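DNA topoisomerase 2-associated protein PAT1 (Saccharomyces cerevisiae, PDB 5LMG) activates mRNA decapping and represses translation in yeast, its C-terminal domain directly contacting the Dcp2 decapping enzyme and the Xrn1 exonuclease. Local coordinates at residues Asp117-Leu125 with Phe171-Glu180; Leu100-Pro110 with Lys156-Ile167. The protein carries 2 engineered substitutions. All blocks are in the same frame, centred on the assembly; numbering follows the deposited sequence.

Contact 1 of 2, residues Asp117-Leu125 with Phe171-Glu180; sequences DKQQKLKIL and FLSNNSNFIE. With MG (magnesium ion), chain N.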
# COMPACT_ATOMS: atom_id res chain seq x y z
N ASP A 117 -9.09 15.71 17.44
CA ASP A 117 -10.36 15.00 17.56
C ASP A 117 -10.66 14.27 16.25
O ASP A 117 -9.86 14.36 15.31
CB ASP A 117 -11.51 15.92 18.04
CG ASP A 117 -11.97 17.03 17.11
OD1 ASP A 117 -11.64 16.98 15.91
OD2 ASP A 117 -12.68 17.93 17.57
N LYS A 118 -11.79 13.53 16.19
CA LYS A 118 -12.19 12.71 15.04
C LYS A 118 -12.29 13.50 13.72
O LYS A 118 -11.68 13.08 12.73
CB LYS A 118 -13.50 11.96 15.35
CG LYS A 118 -13.90 10.92 14.30
CD LYS A 118 -15.29 10.37 14.58
CE LYS A 118 -16.00 9.93 13.32
NZ LYS A 118 -17.27 9.21 13.60
N GLN A 119 -13.03 14.62 13.70
CA GLN A 119 -13.23 15.44 12.49
C GLN A 119 -11.93 16.06 11.97
O GLN A 119 -11.77 16.20 10.75
CB GLN A 119 -14.33 16.49 12.67
CG GLN A 119 -15.77 15.92 12.78
CD GLN A 119 -16.17 14.99 11.65
OE1 GLN A 119 -16.44 13.80 11.86
NE2 GLN A 119 -16.20 15.49 10.43
N GLN A 120 -11.00 16.43 12.87
CA GLN A 120 -9.69 16.98 12.51
C GLN A 120 -8.84 15.90 11.81
O GLN A 120 -8.28 16.16 10.74
CB GLN A 120 -8.95 17.54 13.74
CG GLN A 120 -9.48 18.90 14.21
CD GLN A 120 -8.84 19.33 15.50
OE1 GLN A 120 -8.61 18.53 16.42
NE2 GLN A 120 -8.53 20.61 15.61
N LYS A 121 -8.81 14.68 12.40
CA LYS A 121 -8.12 13.50 11.88
C LYS A 121 -8.71 13.11 10.50
O LYS A 121 -7.96 12.75 9.59
CB LYS A 121 -8.23 12.33 12.86
CG LYS A 121 -7.46 12.48 14.16
CD LYS A 121 -7.81 11.35 15.11
CE LYS A 121 -7.03 11.42 16.40
NZ LYS A 121 -7.37 10.28 17.30
N LEU A 122 -10.06 13.17 10.36
CA LEU A 122 -10.76 12.85 9.12
C LEU A 122 -10.40 13.88 8.03
O LEU A 122 -10.15 13.48 6.90
CB LEU A 122 -12.28 12.78 9.37
CG LEU A 122 -13.19 12.01 8.38
CD1 LEU A 122 -13.94 12.95 7.48
CD2 LEU A 122 -12.48 10.90 7.62
N LYS A 123 -10.28 15.17 8.40
CA LYS A 123 -9.88 16.26 7.49
C LYS A 123 -8.46 16.04 6.93
O LYS A 123 -8.21 16.35 5.76
CB LYS A 123 -9.97 17.62 8.17
CG LYS A 123 -11.36 18.24 8.11
CD LYS A 123 -11.38 19.60 8.82
CE LYS A 123 -12.75 20.24 8.82
NZ LYS A 123 -13.13 20.76 7.47
N ILE A 124 -7.55 15.49 7.75
CA ILE A 124 -6.18 15.16 7.35
C ILE A 124 -6.20 14.04 6.29
O ILE A 124 -5.58 14.20 5.24
CB ILE A 124 -5.27 14.84 8.57
CG1 ILE A 124 -4.92 16.15 9.34
CG2 ILE A 124 -3.99 14.07 8.14
CD1 ILE A 124 -4.13 16.03 10.62
N LEU A 125 -6.95 12.95 6.57
CA LEU A 125 -7.11 11.81 5.66
C LEU A 125 -7.73 12.27 4.33
O LEU A 125 -7.23 11.90 3.26
CB LEU A 125 -7.98 10.70 6.29
CG LEU A 125 -7.54 9.89 7.53
CD1 LEU A 125 -7.67 8.40 7.27
CD2 LEU A 125 -6.16 10.26 8.08
N PHE A 171 -6.83 4.58 12.85
CA PHE A 171 -7.95 5.51 12.82
C PHE A 171 -9.21 4.94 12.12
O PHE A 171 -10.30 5.12 12.65
CB PHE A 171 -7.53 6.87 12.20
CG PHE A 171 -8.69 7.81 11.95
CD1 PHE A 171 -9.29 8.50 13.00
CD2 PHE A 171 -9.18 8.00 10.66
CE1 PHE A 171 -10.37 9.37 12.76
CE2 PHE A 171 -10.27 8.86 10.43
CZ PHE A 171 -10.85 9.54 11.48
N LEU A 172 -9.06 4.29 10.95
CA LEU A 172 -10.19 3.73 10.21
C LEU A 172 -10.81 2.50 10.89
O LEU A 172 -12.01 2.27 10.79
CB LEU A 172 -9.81 3.41 8.74
CG LEU A 172 -9.50 4.61 7.83
CD1 LEU A 172 -9.07 4.15 6.47
CD2 LEU A 172 -10.69 5.55 7.69
N SER A 173 -9.97 1.73 11.60
CA SER A 173 -10.35 0.53 12.33
C SER A 173 -11.21 0.86 13.55
O SER A 173 -12.01 0.03 13.96
CB SER A 173 -9.10 -0.22 12.78
OG SER A 173 -9.40 -1.33 13.62
N ASN A 174 -11.02 2.07 14.12
CA ASN A 174 -11.67 2.55 15.33
C ASN A 174 -12.71 3.68 15.17
O ASN A 174 -13.81 3.55 15.71
CB ASN A 174 -10.60 3.01 16.34
CG ASN A 174 -9.78 1.89 16.92
OD1 ASN A 174 -10.28 1.03 17.65
ND2 ASN A 174 -8.48 1.90 16.64
N ASN A 175 -12.35 4.79 14.49
CA ASN A 175 -13.17 6.00 14.38
C ASN A 175 -13.77 6.32 12.99
O ASN A 175 -13.86 7.49 12.62
CB ASN A 175 -12.36 7.22 14.88
CG ASN A 175 -11.90 7.14 16.31
OD1 ASN A 175 -12.59 7.58 17.23
ND2 ASN A 175 -10.70 6.61 16.53
N SER A 176 -14.24 5.30 12.24
CA SER A 176 -14.86 5.59 10.95
C SER A 176 -16.09 4.74 10.65
O SER A 176 -16.07 3.52 10.83
CB SER A 176 -13.85 5.52 9.81
OG SER A 176 -13.49 4.18 9.52
N ASN A 177 -17.15 5.41 10.17
CA ASN A 177 -18.43 4.81 9.77
C ASN A 177 -18.48 4.65 8.24
O ASN A 177 -17.57 5.10 7.55
CB ASN A 177 -19.61 5.64 10.30
CG ASN A 177 -19.56 7.12 9.97
OD1 ASN A 177 -19.57 7.54 8.81
ND2 ASN A 177 -19.56 7.94 11.01
N PHE A 178 -19.55 3.99 7.73
CA PHE A 178 -19.77 3.73 6.30
C PHE A 178 -19.64 4.99 5.43
O PHE A 178 -18.80 5.00 4.52
CB PHE A 178 -21.13 3.03 6.09
CG PHE A 178 -21.42 2.61 4.66
CD1 PHE A 178 -20.83 1.47 4.12
CD2 PHE A 178 -22.32 3.32 3.88
CE1 PHE A 178 -21.11 1.08 2.80
CE2 PHE A 178 -22.60 2.93 2.57
CZ PHE A 178 -21.99 1.81 2.04
N ILE A 179 -20.42 6.04 5.72
CA ILE A 179 -20.42 7.32 4.99
C ILE A 179 -19.00 7.90 4.83
O ILE A 179 -18.63 8.31 3.73
CB ILE A 179 -21.41 8.34 5.65
CG1 ILE A 179 -22.89 7.88 5.47
CG2 ILE A 179 -21.21 9.77 5.11
CD1 ILE A 179 -23.90 8.45 6.52
N GLU A 180 -18.21 7.91 5.93
CA GLU A 180 -16.86 8.45 5.97
C GLU A 180 -15.86 7.67 5.10
O GLU A 180 -15.13 8.30 4.33
CB GLU A 180 -16.37 8.60 7.42
CG GLU A 180 -17.05 9.76 8.16
CD GLU A 180 -16.98 9.75 9.67
OE1 GLU A 180 -16.54 8.72 10.25
OE2 GLU A 180 -17.40 10.75 10.29
MG MG N . -13.77 19.59 16.71
O HOH W 1 -13.14 19.10 14.72
O HOH W 2 -11.96 21.02 16.93
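Phe171, near the end of helix 151-174, is a knob in the hole formed by Lys118, Lys121, Leu122 and Leu125 of helix 118-130, so this is helix-helix packing in the mainly helical Pat1 domain. The apolar contacts centre on its ring. A chi1 of 171° sets the Phe171 ring out toward helix 118-130, its CG opposite the backbone N. Lys121 CB makes an off-centre CH-pi contact, 4.1 Å from the ring centroid and 29° off the normal. Leu125 CD1 reaches Phe171 CD2 at 3.7 Å, while Leu122, crossing the ring at about a right angle, brings CD2 to 4.1 Å from Phe171 CE2. Leu184 of helix 178-191 packs on both Leu125 and Leu172.

The ionic contact lies at the partly exposed margin. The extended chain of Lys118 passes Asn175 and ends in a salt bridge, NZ to Glu180 OE1 at 3.5 Å, a length that suggests a loose pairing.

Both helix starts carry a capping box. In that of Asn177 and Glu180, Glu180 N donates to Asn177 OD1, and the weak return bond from Asn177 N uses Glu180 OE1, the oxygen of the salt bridge. Asp117 and Gln120 form a second box, with Asp117 OD1 taking Gln120 N at 3.2 Å. The other carboxylate oxygen, Asp117 OD2, binds a magnesium ion at 2.2 Å.

Contact 2 of 2, residues Leu100-Pro110 with Lys156-Ile167; sequences LSFDKGIKIMP and KVDLFQMIILKI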
# COMPACT_ATOMS: atom_id res chain seq x y z
N LEU A 100 4.87 16.78 4.35
CA LEU A 100 4.98 15.33 4.26
C LEU A 100 6.13 14.88 3.33
O LEU A 100 6.44 13.69 3.29
CB LEU A 100 3.63 14.72 3.84
CG LEU A 100 2.72 14.16 4.94
CD1 LEU A 100 2.29 15.22 5.91
CD2 LEU A 100 1.46 13.55 4.33
N SER A 101 6.76 15.82 2.58
CA SER A 101 7.93 15.57 1.73
C SER A 101 9.18 15.44 2.58
O SER A 101 10.19 14.95 2.09
CB SER A 101 8.16 16.72 0.75
OG SER A 101 7.18 16.78 -0.27
N PHE A 102 9.14 15.92 3.84
CA PHE A 102 10.29 15.90 4.76
C PHE A 102 10.11 14.87 5.87
O PHE A 102 8.99 14.72 6.39
CB PHE A 102 10.50 17.30 5.37
CG PHE A 102 10.83 18.36 4.34
CD1 PHE A 102 12.14 18.57 3.93
CD2 PHE A 102 9.83 19.14 3.78
CE1 PHE A 102 12.45 19.54 2.96
CE2 PHE A 102 10.13 20.11 2.81
CZ PHE A 102 11.44 20.30 2.41
N ASP A 103 11.20 14.16 6.23
CA ASP A 103 11.18 13.13 7.30
C ASP A 103 10.67 13.69 8.62
O ASP A 103 9.91 13.02 9.32
CB ASP A 103 12.55 12.50 7.51
CG ASP A 103 13.15 11.92 6.26
OD1 ASP A 103 12.50 11.03 5.64
OD2 ASP A 103 14.24 12.37 5.87
N LYS A 104 11.09 14.94 8.95
CA LYS A 104 10.66 15.66 10.15
C LYS A 104 9.12 15.83 10.20
O LYS A 104 8.52 15.57 11.24
CB LYS A 104 11.40 17.00 10.28
CG LYS A 104 11.81 17.29 11.71
CD LYS A 104 12.56 18.60 11.84
CE LYS A 104 12.58 19.05 13.28
NZ LYS A 104 13.42 20.26 13.46
N GLY A 105 8.51 16.18 9.06
CA GLY A 105 7.06 16.28 8.92
C GLY A 105 6.38 14.94 9.18
O GLY A 105 5.46 14.86 10.00
N ILE A 106 6.90 13.87 8.56
CA ILE A 106 6.40 12.49 8.73
C ILE A 106 6.51 12.00 10.19
O ILE A 106 5.53 11.48 10.74
CB ILE A 106 7.10 11.51 7.72
CG1 ILE A 106 6.77 11.88 6.25
CG2 ILE A 106 6.76 10.02 8.01
CD1 ILE A 106 7.72 11.26 5.21
N LYS A 107 7.69 12.18 10.82
CA LYS A 107 7.96 11.68 12.17
C LYS A 107 7.09 12.31 13.29
O LYS A 107 6.82 11.61 14.26
CB LYS A 107 9.46 11.78 12.49
CG LYS A 107 10.22 10.60 11.88
CD LYS A 107 11.61 10.99 11.39
CE LYS A 107 12.68 10.42 12.27
NZ LYS A 107 14.04 10.88 11.88
N ILE A 108 6.59 13.55 13.13
CA ILE A 108 5.74 14.21 14.14
C ILE A 108 4.24 13.79 14.05
O ILE A 108 3.49 14.05 14.99
CB ILE A 108 5.92 15.76 14.10
CG1 ILE A 108 5.38 16.47 15.36
CG2 ILE A 108 5.37 16.39 12.83
CD1 ILE A 108 6.39 16.80 16.36
N MET A 109 3.83 13.14 12.93
CA MET A 109 2.44 12.74 12.66
C MET A 109 1.77 11.91 13.78
O MET A 109 0.66 12.29 14.14
CB MET A 109 2.32 12.03 11.31
CG MET A 109 1.06 12.41 10.55
SD MET A 109 0.75 14.19 10.43
CE MET A 109 2.10 14.70 9.48
N PRO A 110 2.38 10.85 14.40
CA PRO A 110 1.67 10.15 15.49
C PRO A 110 1.39 11.04 16.71
O PRO A 110 0.32 10.94 17.31
CB PRO A 110 2.58 8.95 15.83
CG PRO A 110 3.53 8.83 14.68
CD PRO A 110 3.69 10.21 14.13
N LYS A 156 13.04 6.90 2.65
CA LYS A 156 11.92 7.83 2.84
C LYS A 156 10.57 7.12 2.64
O LYS A 156 9.64 7.34 3.43
CB LYS A 156 12.03 9.03 1.91
CG LYS A 156 13.08 10.05 2.35
CD LYS A 156 13.18 11.26 1.42
CE LYS A 156 11.99 12.21 1.51
NZ LYS A 156 11.90 12.87 2.85
N VAL A 157 10.50 6.22 1.63
CA VAL A 157 9.31 5.43 1.29
C VAL A 157 8.99 4.48 2.45
O VAL A 157 7.84 4.46 2.90
CB VAL A 157 9.45 4.71 -0.09
CG1 VAL A 157 8.27 3.76 -0.35
CG2 VAL A 157 9.57 5.72 -1.24
N ASP A 158 10.00 3.75 2.97
CA ASP A 158 9.85 2.83 4.11
C ASP A 158 9.38 3.57 5.38
O ASP A 158 8.54 3.04 6.12
CB ASP A 158 11.17 2.07 4.38
CG ASP A 158 11.73 1.25 3.22
OD1 ASP A 158 10.96 0.94 2.28
OD2 ASP A 158 12.93 0.90 3.27
N LEU A 159 9.89 4.81 5.62
CA LEU A 159 9.49 5.65 6.75
C LEU A 159 8.01 6.03 6.65
O LEU A 159 7.27 5.84 7.62
CB LEU A 159 10.37 6.92 6.89
CG LEU A 159 10.03 7.83 8.10
CD1 LEU A 159 10.53 7.22 9.41
CD2 LEU A 159 10.59 9.23 7.91
N PHE A 160 7.58 6.59 5.50
CA PHE A 160 6.20 6.98 5.23
C PHE A 160 5.28 5.78 5.42
O PHE A 160 4.25 5.90 6.08
CB PHE A 160 6.06 7.55 3.81
CG PHE A 160 4.76 8.27 3.58
CD1 PHE A 160 3.58 7.57 3.31
CD2 PHE A 160 4.70 9.66 3.62
CE1 PHE A 160 2.38 8.25 3.08
CE2 PHE A 160 3.49 10.34 3.39
CZ PHE A 160 2.35 9.62 3.13
N GLN A 161 5.68 4.60 4.90
CA GLN A 161 4.95 3.34 5.02
C GLN A 161 4.72 2.94 6.48
O GLN A 161 3.59 2.67 6.87
CB GLN A 161 5.70 2.23 4.23
CG GLN A 161 5.16 0.80 4.41
CD GLN A 161 3.89 0.50 3.64
OE1 GLN A 161 3.69 0.95 2.51
NE2 GLN A 161 3.02 -0.31 4.24
N MET A 162 5.80 2.93 7.29
CA MET A 162 5.81 2.54 8.69
C MET A 162 4.97 3.47 9.60
O MET A 162 4.20 2.98 10.43
CB MET A 162 7.26 2.44 9.19
CG MET A 162 7.40 1.93 10.60
SD MET A 162 9.05 2.20 11.28
CE MET A 162 8.98 3.92 11.69
N ILE A 163 5.12 4.79 9.44
CA ILE A 163 4.44 5.77 10.28
C ILE A 163 3.03 6.12 9.80
O ILE A 163 2.08 5.88 10.54
CB ILE A 163 5.34 7.03 10.48
CG1 ILE A 163 6.56 6.68 11.37
CG2 ILE A 163 4.53 8.22 11.06
CD1 ILE A 163 7.64 7.78 11.54
N ILE A 164 2.90 6.70 8.58
CA ILE A 164 1.64 7.18 8.02
C ILE A 164 0.57 6.08 7.85
O ILE A 164 -0.57 6.28 8.30
CB ILE A 164 1.85 7.99 6.71
CG1 ILE A 164 2.97 9.07 6.86
CG2 ILE A 164 0.55 8.57 6.16
CD1 ILE A 164 2.82 10.19 7.98
N LEU A 165 0.92 4.94 7.24
CA LEU A 165 -0.07 3.90 7.00
C LEU A 165 -0.60 3.25 8.28
O LEU A 165 -1.79 2.98 8.35
CB LEU A 165 0.42 2.86 5.99
CG LEU A 165 -0.05 3.10 4.54
CD1 LEU A 165 0.39 4.47 3.99
CD2 LEU A 165 0.43 2.02 3.65
N LYS A 166 0.25 3.09 9.32
CA LYS A 166 -0.12 2.57 10.64
C LYS A 166 -1.18 3.49 11.31
O LYS A 166 -2.12 3.00 11.93
CB LYS A 166 1.14 2.47 11.54
CG LYS A 166 1.00 1.57 12.77
CD LYS A 166 2.11 1.85 13.79
CE LYS A 166 3.47 1.33 13.40
NZ LYS A 166 4.56 2.07 14.08
N ILE A 167 -1.02 4.82 11.15
CA ILE A 167 -1.95 5.85 11.66
C ILE A 167 -3.31 5.74 10.93
O ILE A 167 -4.35 5.77 11.58
CB ILE A 167 -1.32 7.27 11.51
CG1 ILE A 167 -0.16 7.49 12.51
CG2 ILE A 167 -2.37 8.38 11.63
CD1 ILE A 167 0.75 8.68 12.15
O HOH W 3 13.72 14.50 4.26
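Ile106 of helix 103-114 points at helix 151-174 and lodges as a knob among Leu159, Phe160, Ile163 and Ile164. Its two branches divide the work. CG1 lies anti to the carbonyl carbon (chi1 -64°) and carries CD1 to the Phe160 ring, meeting CD2 of that ring at 3.8 Å, at the edge and near the plane. The CG2 branch turns the other way, 3.9 Å from Leu159 CD2, and also touches Ile163 and Ile164. Leu100 CD2 comes to the same ring at its edge, near Phe160 CE2, and Ile164 CG1 of the ring's own helix covers one face, 3.5 Å above the plane and over its centre. These neighbours are likely to limit how the ring can turn.

Farther along, Ile167 CD1 lies against the Met109-Pro110 junction, touching Met109 CB and, at 3.8 Å, Pro110 CG. Ile163 CG2 packs on Pro110 CD as well.

At the other end Lys156, bent at chi3 and chi4, brings its ammonium group across to the residues that lead into helix 103-114. NZ donates to Ser101 O at 2.8 Å from above the carbonyl plane, 35° out of it, and makes a weak, salt-bridging bond to Asp103 OD1 at 3.4 Å. A water accepts from Lys156 NZ and donates to Asp103 OD2, tying the two side chains a second time. A methionine in place of Lys156 would probably leave Ser101 O without this donor and the Asp103 carboxylate without its positive mate.

The axes approach to 8.9 Å and run in broadly the same direction, 30° apart: a knob-into-hole contact between two roughly parallel helices, in keeping with the helical-repeat-like, TPR-clan family of Pat1.

Both contacts use helix 151-174: contact 2 takes its middle and contact 1 its C-terminal end, with the turn into helix 178-191. Their partners, helices 103-114 and 118-130, follow each other in the chain, so two consecutive helices pack along one long helix, at contact centres 18 Å apart. Contact 2 lies nearer the centre of the chain, about 12 Å away against 18 Å, and buries more surface, 650 against 474 Å². Each is partly buried, with an apolar knob and a lysine-carboxylate pair at its margin. The knob is aliphatic in contact 2 and aromatic in contact 1, and comes from the shared helix only in contact 1.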